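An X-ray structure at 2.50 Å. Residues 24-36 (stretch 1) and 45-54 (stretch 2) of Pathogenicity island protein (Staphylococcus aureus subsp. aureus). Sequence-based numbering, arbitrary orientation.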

# COMPACT_ATOMS: atom_id res chain seq x y z
N LEU B 24 -1.88 5.55 13.97
CA LEU B 24 -1.36 6.33 15.08
C LEU B 24 -1.32 7.83 14.82
O LEU B 24 -0.81 8.60 15.64
N LEU B 25 -1.86 8.23 13.67
CA LEU B 25 -1.68 9.59 13.15
C LEU B 25 -2.23 10.67 14.09
O LEU B 25 -1.50 11.56 14.54
N GLU B 26 -3.53 10.59 14.37
CA GLU B 26 -4.16 11.40 15.43
C GLU B 26 -3.40 11.35 16.78
O GLU B 26 -2.77 12.33 17.19
N ARG B 27 -3.42 10.18 17.45
CA ARG B 27 -2.62 10.01 18.68
C ARG B 27 -1.24 10.70 18.64
O ARG B 27 -0.72 11.11 19.69
N SER B 28 -0.64 10.83 17.45
CA SER B 28 0.76 11.27 17.33
C SER B 28 0.94 12.79 17.43
O SER B 28 2.03 13.29 17.78
N LYS B 29 -0.13 13.52 17.10
CA LYS B 29 -0.10 14.98 17.24
C LYS B 29 0.02 15.44 18.71
O LYS B 29 0.65 16.46 19.00
N VAL B 30 -0.57 14.68 19.63
CA VAL B 30 -0.46 15.00 21.06
C VAL B 30 0.62 14.18 21.77
O VAL B 30 1.15 14.60 22.80
N GLN B 31 0.97 13.03 21.21
CA GLN B 31 1.86 12.09 21.89
C GLN B 31 2.68 11.28 20.88
O GLN B 31 2.14 10.47 20.14
N PRO B 32 4.01 11.53 20.85
CA PRO B 32 4.96 10.72 20.08
C PRO B 32 4.93 9.23 20.43
O PRO B 32 5.00 8.86 21.60
N CYS B 33 4.80 8.40 19.40
CA CYS B 33 4.87 6.95 19.56
C CYS B 33 6.17 6.49 18.96
O CYS B 33 6.79 7.19 18.17
N CYS B 34 6.58 5.30 19.35
CA CYS B 34 7.93 4.89 19.09
C CYS B 34 7.98 3.37 19.11
O CYS B 34 7.53 2.72 20.06
N PHE B 35 8.49 2.78 18.03
CA PHE B 35 8.42 1.33 17.96
C PHE B 35 9.51 0.70 17.12
O PHE B 35 10.32 1.38 16.51
N LYS B 36 9.54 -0.63 17.16
CA LYS B 36 10.36 -1.43 16.27
C LYS B 36 9.45 -2.47 15.65
O LYS B 36 8.39 -2.79 16.20
N VAL B 45 14.60 2.02 14.12
CA VAL B 45 13.74 2.60 15.15
C VAL B 45 12.75 3.57 14.50
O VAL B 45 13.15 4.51 13.79
N TYR B 46 11.46 3.36 14.72
CA TYR B 46 10.44 4.20 14.06
C TYR B 46 9.78 5.13 15.05
O TYR B 46 9.40 4.72 16.14
N VAL B 47 9.61 6.38 14.66
CA VAL B 47 8.99 7.36 15.51
C VAL B 47 7.85 8.03 14.76
O VAL B 47 8.01 8.46 13.62
N MET B 48 6.69 8.10 15.42
CA MET B 48 5.56 8.88 14.93
C MET B 48 5.49 10.13 15.75
O MET B 48 5.17 10.08 16.92
N MET B 49 5.77 11.27 15.16
CA MET B 49 5.67 12.48 15.92
C MET B 49 4.99 13.54 15.06
O MET B 49 5.42 13.83 13.96
N ASN B 50 3.91 14.11 15.58
CA ASN B 50 3.32 15.26 14.94
C ASN B 50 2.85 14.89 13.58
O ASN B 50 3.15 15.57 12.60
N SER B 51 2.13 13.77 13.50
CA SER B 51 1.63 13.24 12.23
C SER B 51 2.67 12.79 11.17
O SER B 51 2.31 12.55 10.01
N LYS B 52 3.95 12.68 11.54
CA LYS B 52 4.97 12.19 10.60
C LYS B 52 5.63 10.91 11.10
O LYS B 52 5.68 10.66 12.31
N LEU B 53 6.10 10.09 10.16
CA LEU B 53 6.81 8.86 10.53
C LEU B 53 8.27 9.07 10.19
O LEU B 53 8.58 9.59 9.13
N PHE B 54 9.15 8.73 11.12
CA PHE B 54 10.60 8.86 10.92
C PHE B 54 11.24 7.52 11.23
O PHE B 54 10.65 6.69 11.91

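The frame for the packing is an antiparallel pairing of strand 33-36 with strand 45-49. Cys-33 and Met-48 exchange two backbone hydrogen bonds (Cys-33 N to Met-48 O, 3.0 Å; Met-48 N to Cys-33 O, 2.9 Å), and Phe-35 and Tyr-46 do the same (Phe-35 N to Tyr-46 O and Tyr-46 N to Phe-35 O, both 2.9 Å). Side chains alternate between the faces, so Cys-33, Phe-35, Tyr-46 and Met-48 share one face, while Cys-34 and Val-47 share the other.

An aromatic pair, Phe-35 and Tyr-46, occupies much of the first face. Phe-35 adopts a p rotamer (chi1 61°) that brings its ring against the neighbouring strand, where Tyr-46, an m rotamer, lays its CB over one ring face, 3.8 Å from the ring centroid and 15° off the normal. The two rings are nearly parallel, with planes at 19°, but with centroids 5.3 Å apart they are slid so far that they barely overlap. The tyrosine suits this site because its ring packs beside Phe-35 while its OH finds a hydrogen bond elsewhere in the structure. Leu-53 CD1 approaches Phe-35 CZ at 4.3 Å.

Met-48 is the main apolar link between sheet and helix. Its CG lies at the edge of the Phe-35 ring, 4.2 Å from Phe-35 CE1, and its CB meets Cys-33 CB at 4.1 Å. With chi1 m and chi2 at -92°, the flexible, unbranched chain carries its terminal methyl to the helix, where Met-48 CE lies 3.4 Å from Ser-28 CB and 4.0 Å from Leu-24 CB. Leu-25, with chi1 t, reaches the turn: its CD1 is 3.0 Å from Ser-51 CB, a tight approach.

The other face is more modest. Cys-34, a t rotamer, sets SG 4.0 Å from Val-47 CG2 and 4.3 Å from Val-45 CG1; both valines are also t. A compact, weakly polar sulfur fits comfortably beside these branched side chains. Beyond the paired residues, Pro-32 CB touches Met-49 CE at 3.8 Å.

Polar contacts gather where the helix meets the type I' turn from Met-49 to Lys-52. Ser-28 points toward the turn, and its short side chain places the hydroxyl within reach of the turn backbone: Ser-28 OG accepts from Ser-51 N at 2.7 Å and donates to Leu-25 O at 2.8 Å, while Ser-28 O accepts from Asn-50 N at 3.0 Å. Serine suits the position because one hydroxyl can serve both roles. Ser-51, a p rotamer, turns its own OG back to Asn-50 O at a very short 2.4 Å.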

# COMPACT_ATOMS: atom_id res chain seq x y z
CB LEU B 24 0.03 5.83 15.45
CG LEU B 24 -0.04 4.45 16.10
CD1 LEU B 24 1.34 3.79 16.13
CD2 LEU B 24 -0.64 4.57 17.49
CB LEU B 25 -2.36 9.69 11.78
CG LEU B 25 -2.30 11.05 11.07
CD1 LEU B 25 -1.00 11.67 11.44
CD2 LEU B 25 -2.36 10.89 9.58
CB GLU B 26 -5.63 10.98 15.58
CG GLU B 26 -6.49 11.35 14.35
CD GLU B 26 -6.53 10.28 13.22
OE1 GLU B 26 -5.63 9.35 13.20
OE2 GLU B 26 -7.46 10.37 12.34
CB ARG B 27 -2.46 8.52 19.01
CG ARG B 27 -1.56 8.22 20.19
CD ARG B 27 -2.25 8.60 21.52
NE ARG B 27 -3.45 7.78 21.72
CZ ARG B 27 -3.50 6.72 22.53
NH1 ARG B 27 -2.44 6.36 23.23
NH2 ARG B 27 -4.63 6.03 22.63
CB SER B 28 1.38 10.76 16.03
OG SER B 28 1.30 11.75 15.01
CB LYS B 29 -1.32 15.60 16.56
CG LYS B 29 -1.37 15.38 15.06
CD LYS B 29 -2.21 16.45 14.36
CE LYS B 29 -3.69 16.26 14.63
NZ LYS B 29 -3.97 14.82 14.94
CB VAL B 30 -1.82 14.87 21.83
CG1 VAL B 30 -2.91 15.68 21.14
CG2 VAL B 30 -2.22 13.40 22.00
CB GLN B 31 1.04 11.16 22.80
CG GLN B 31 1.86 10.20 23.63
CD GLN B 31 2.72 10.91 24.67
OE1 GLN B 31 2.21 11.66 25.51
NE2 GLN B 31 4.03 10.68 24.61
CB PRO B 32 6.32 11.33 20.46
CG PRO B 32 6.01 12.71 20.88
CD PRO B 32 4.67 12.65 21.54
CB CYS B 33 3.72 6.26 18.82
SG CYS B 33 2.18 7.17 18.95
CB CYS B 34 8.84 5.49 20.15
SG CYS B 34 10.54 5.09 19.88
CB PHE B 35 7.02 0.87 17.53
CG PHE B 35 6.60 1.35 16.19
CD1 PHE B 35 6.02 2.59 16.03
CD2 PHE B 35 6.80 0.57 15.07
CE1 PHE B 35 5.61 3.04 14.79
CE2 PHE B 35 6.39 1.01 13.83
CZ PHE B 35 5.80 2.25 13.69
CB LYS B 36 11.50 -2.10 17.04
CG LYS B 36 12.14 -1.18 18.07
CD LYS B 36 13.65 -1.39 18.21
CE LYS B 36 13.98 -2.78 18.80
NZ LYS B 36 15.31 -2.81 19.48
CB VAL B 45 14.61 3.32 16.21
CG1 VAL B 45 13.75 4.08 17.23
CG2 VAL B 45 15.53 2.31 16.90
CB TYR B 46 9.34 3.35 13.40
CG TYR B 46 9.87 2.28 12.48
CD1 TYR B 46 10.20 1.02 12.98
CD2 TYR B 46 10.04 2.52 11.11
CE1 TYR B 46 10.67 0.03 12.14
CE2 TYR B 46 10.52 1.53 10.26
CZ TYR B 46 10.84 0.29 10.79
OH TYR B 46 11.31 -0.72 9.97
CB VAL B 47 10.01 8.39 15.98
CG1 VAL B 47 9.32 9.60 16.58
CG2 VAL B 47 10.98 7.76 17.00
CB MET B 48 4.27 8.12 15.16
CG MET B 48 4.07 6.93 14.28
SD MET B 48 3.17 7.42 12.80
CE MET B 48 2.02 8.65 13.41
CB MET B 49 7.06 12.91 16.34
CG MET B 49 7.10 14.15 17.20
SD MET B 49 8.75 14.36 17.88
CE MET B 49 9.15 12.67 18.35
CB ASN B 50 4.33 16.39 14.84
CG ASN B 50 4.27 17.34 16.03
OD1 ASN B 50 3.29 18.05 16.21
ND2 ASN B 50 5.31 17.35 16.84
CB SER B 51 0.61 14.23 11.61
OG SER B 51 1.23 15.45 11.25
CB LYS B 52 6.02 13.27 10.31
CG LYS B 52 5.47 14.48 9.54
CD LYS B 52 6.54 15.54 9.45
CE LYS B 52 6.36 16.43 8.24
NZ LYS B 52 5.25 17.37 8.49
CB LEU B 53 6.23 7.65 9.77
CG LEU B 53 6.86 6.25 9.95
CD1 LEU B 53 6.86 5.78 11.39
CD2 LEU B 53 6.16 5.23 9.10
CB PHE B 54 11.22 9.92 11.84
CG PHE B 54 10.69 11.29 11.62
CD1 PHE B 54 11.23 12.12 10.66
CD2 PHE B 54 9.62 11.75 12.36
CE1 PHE B 54 10.72 13.35 10.45
CE2 PHE B 54 9.12 12.98 12.17
CZ PHE B 54 9.66 13.79 11.22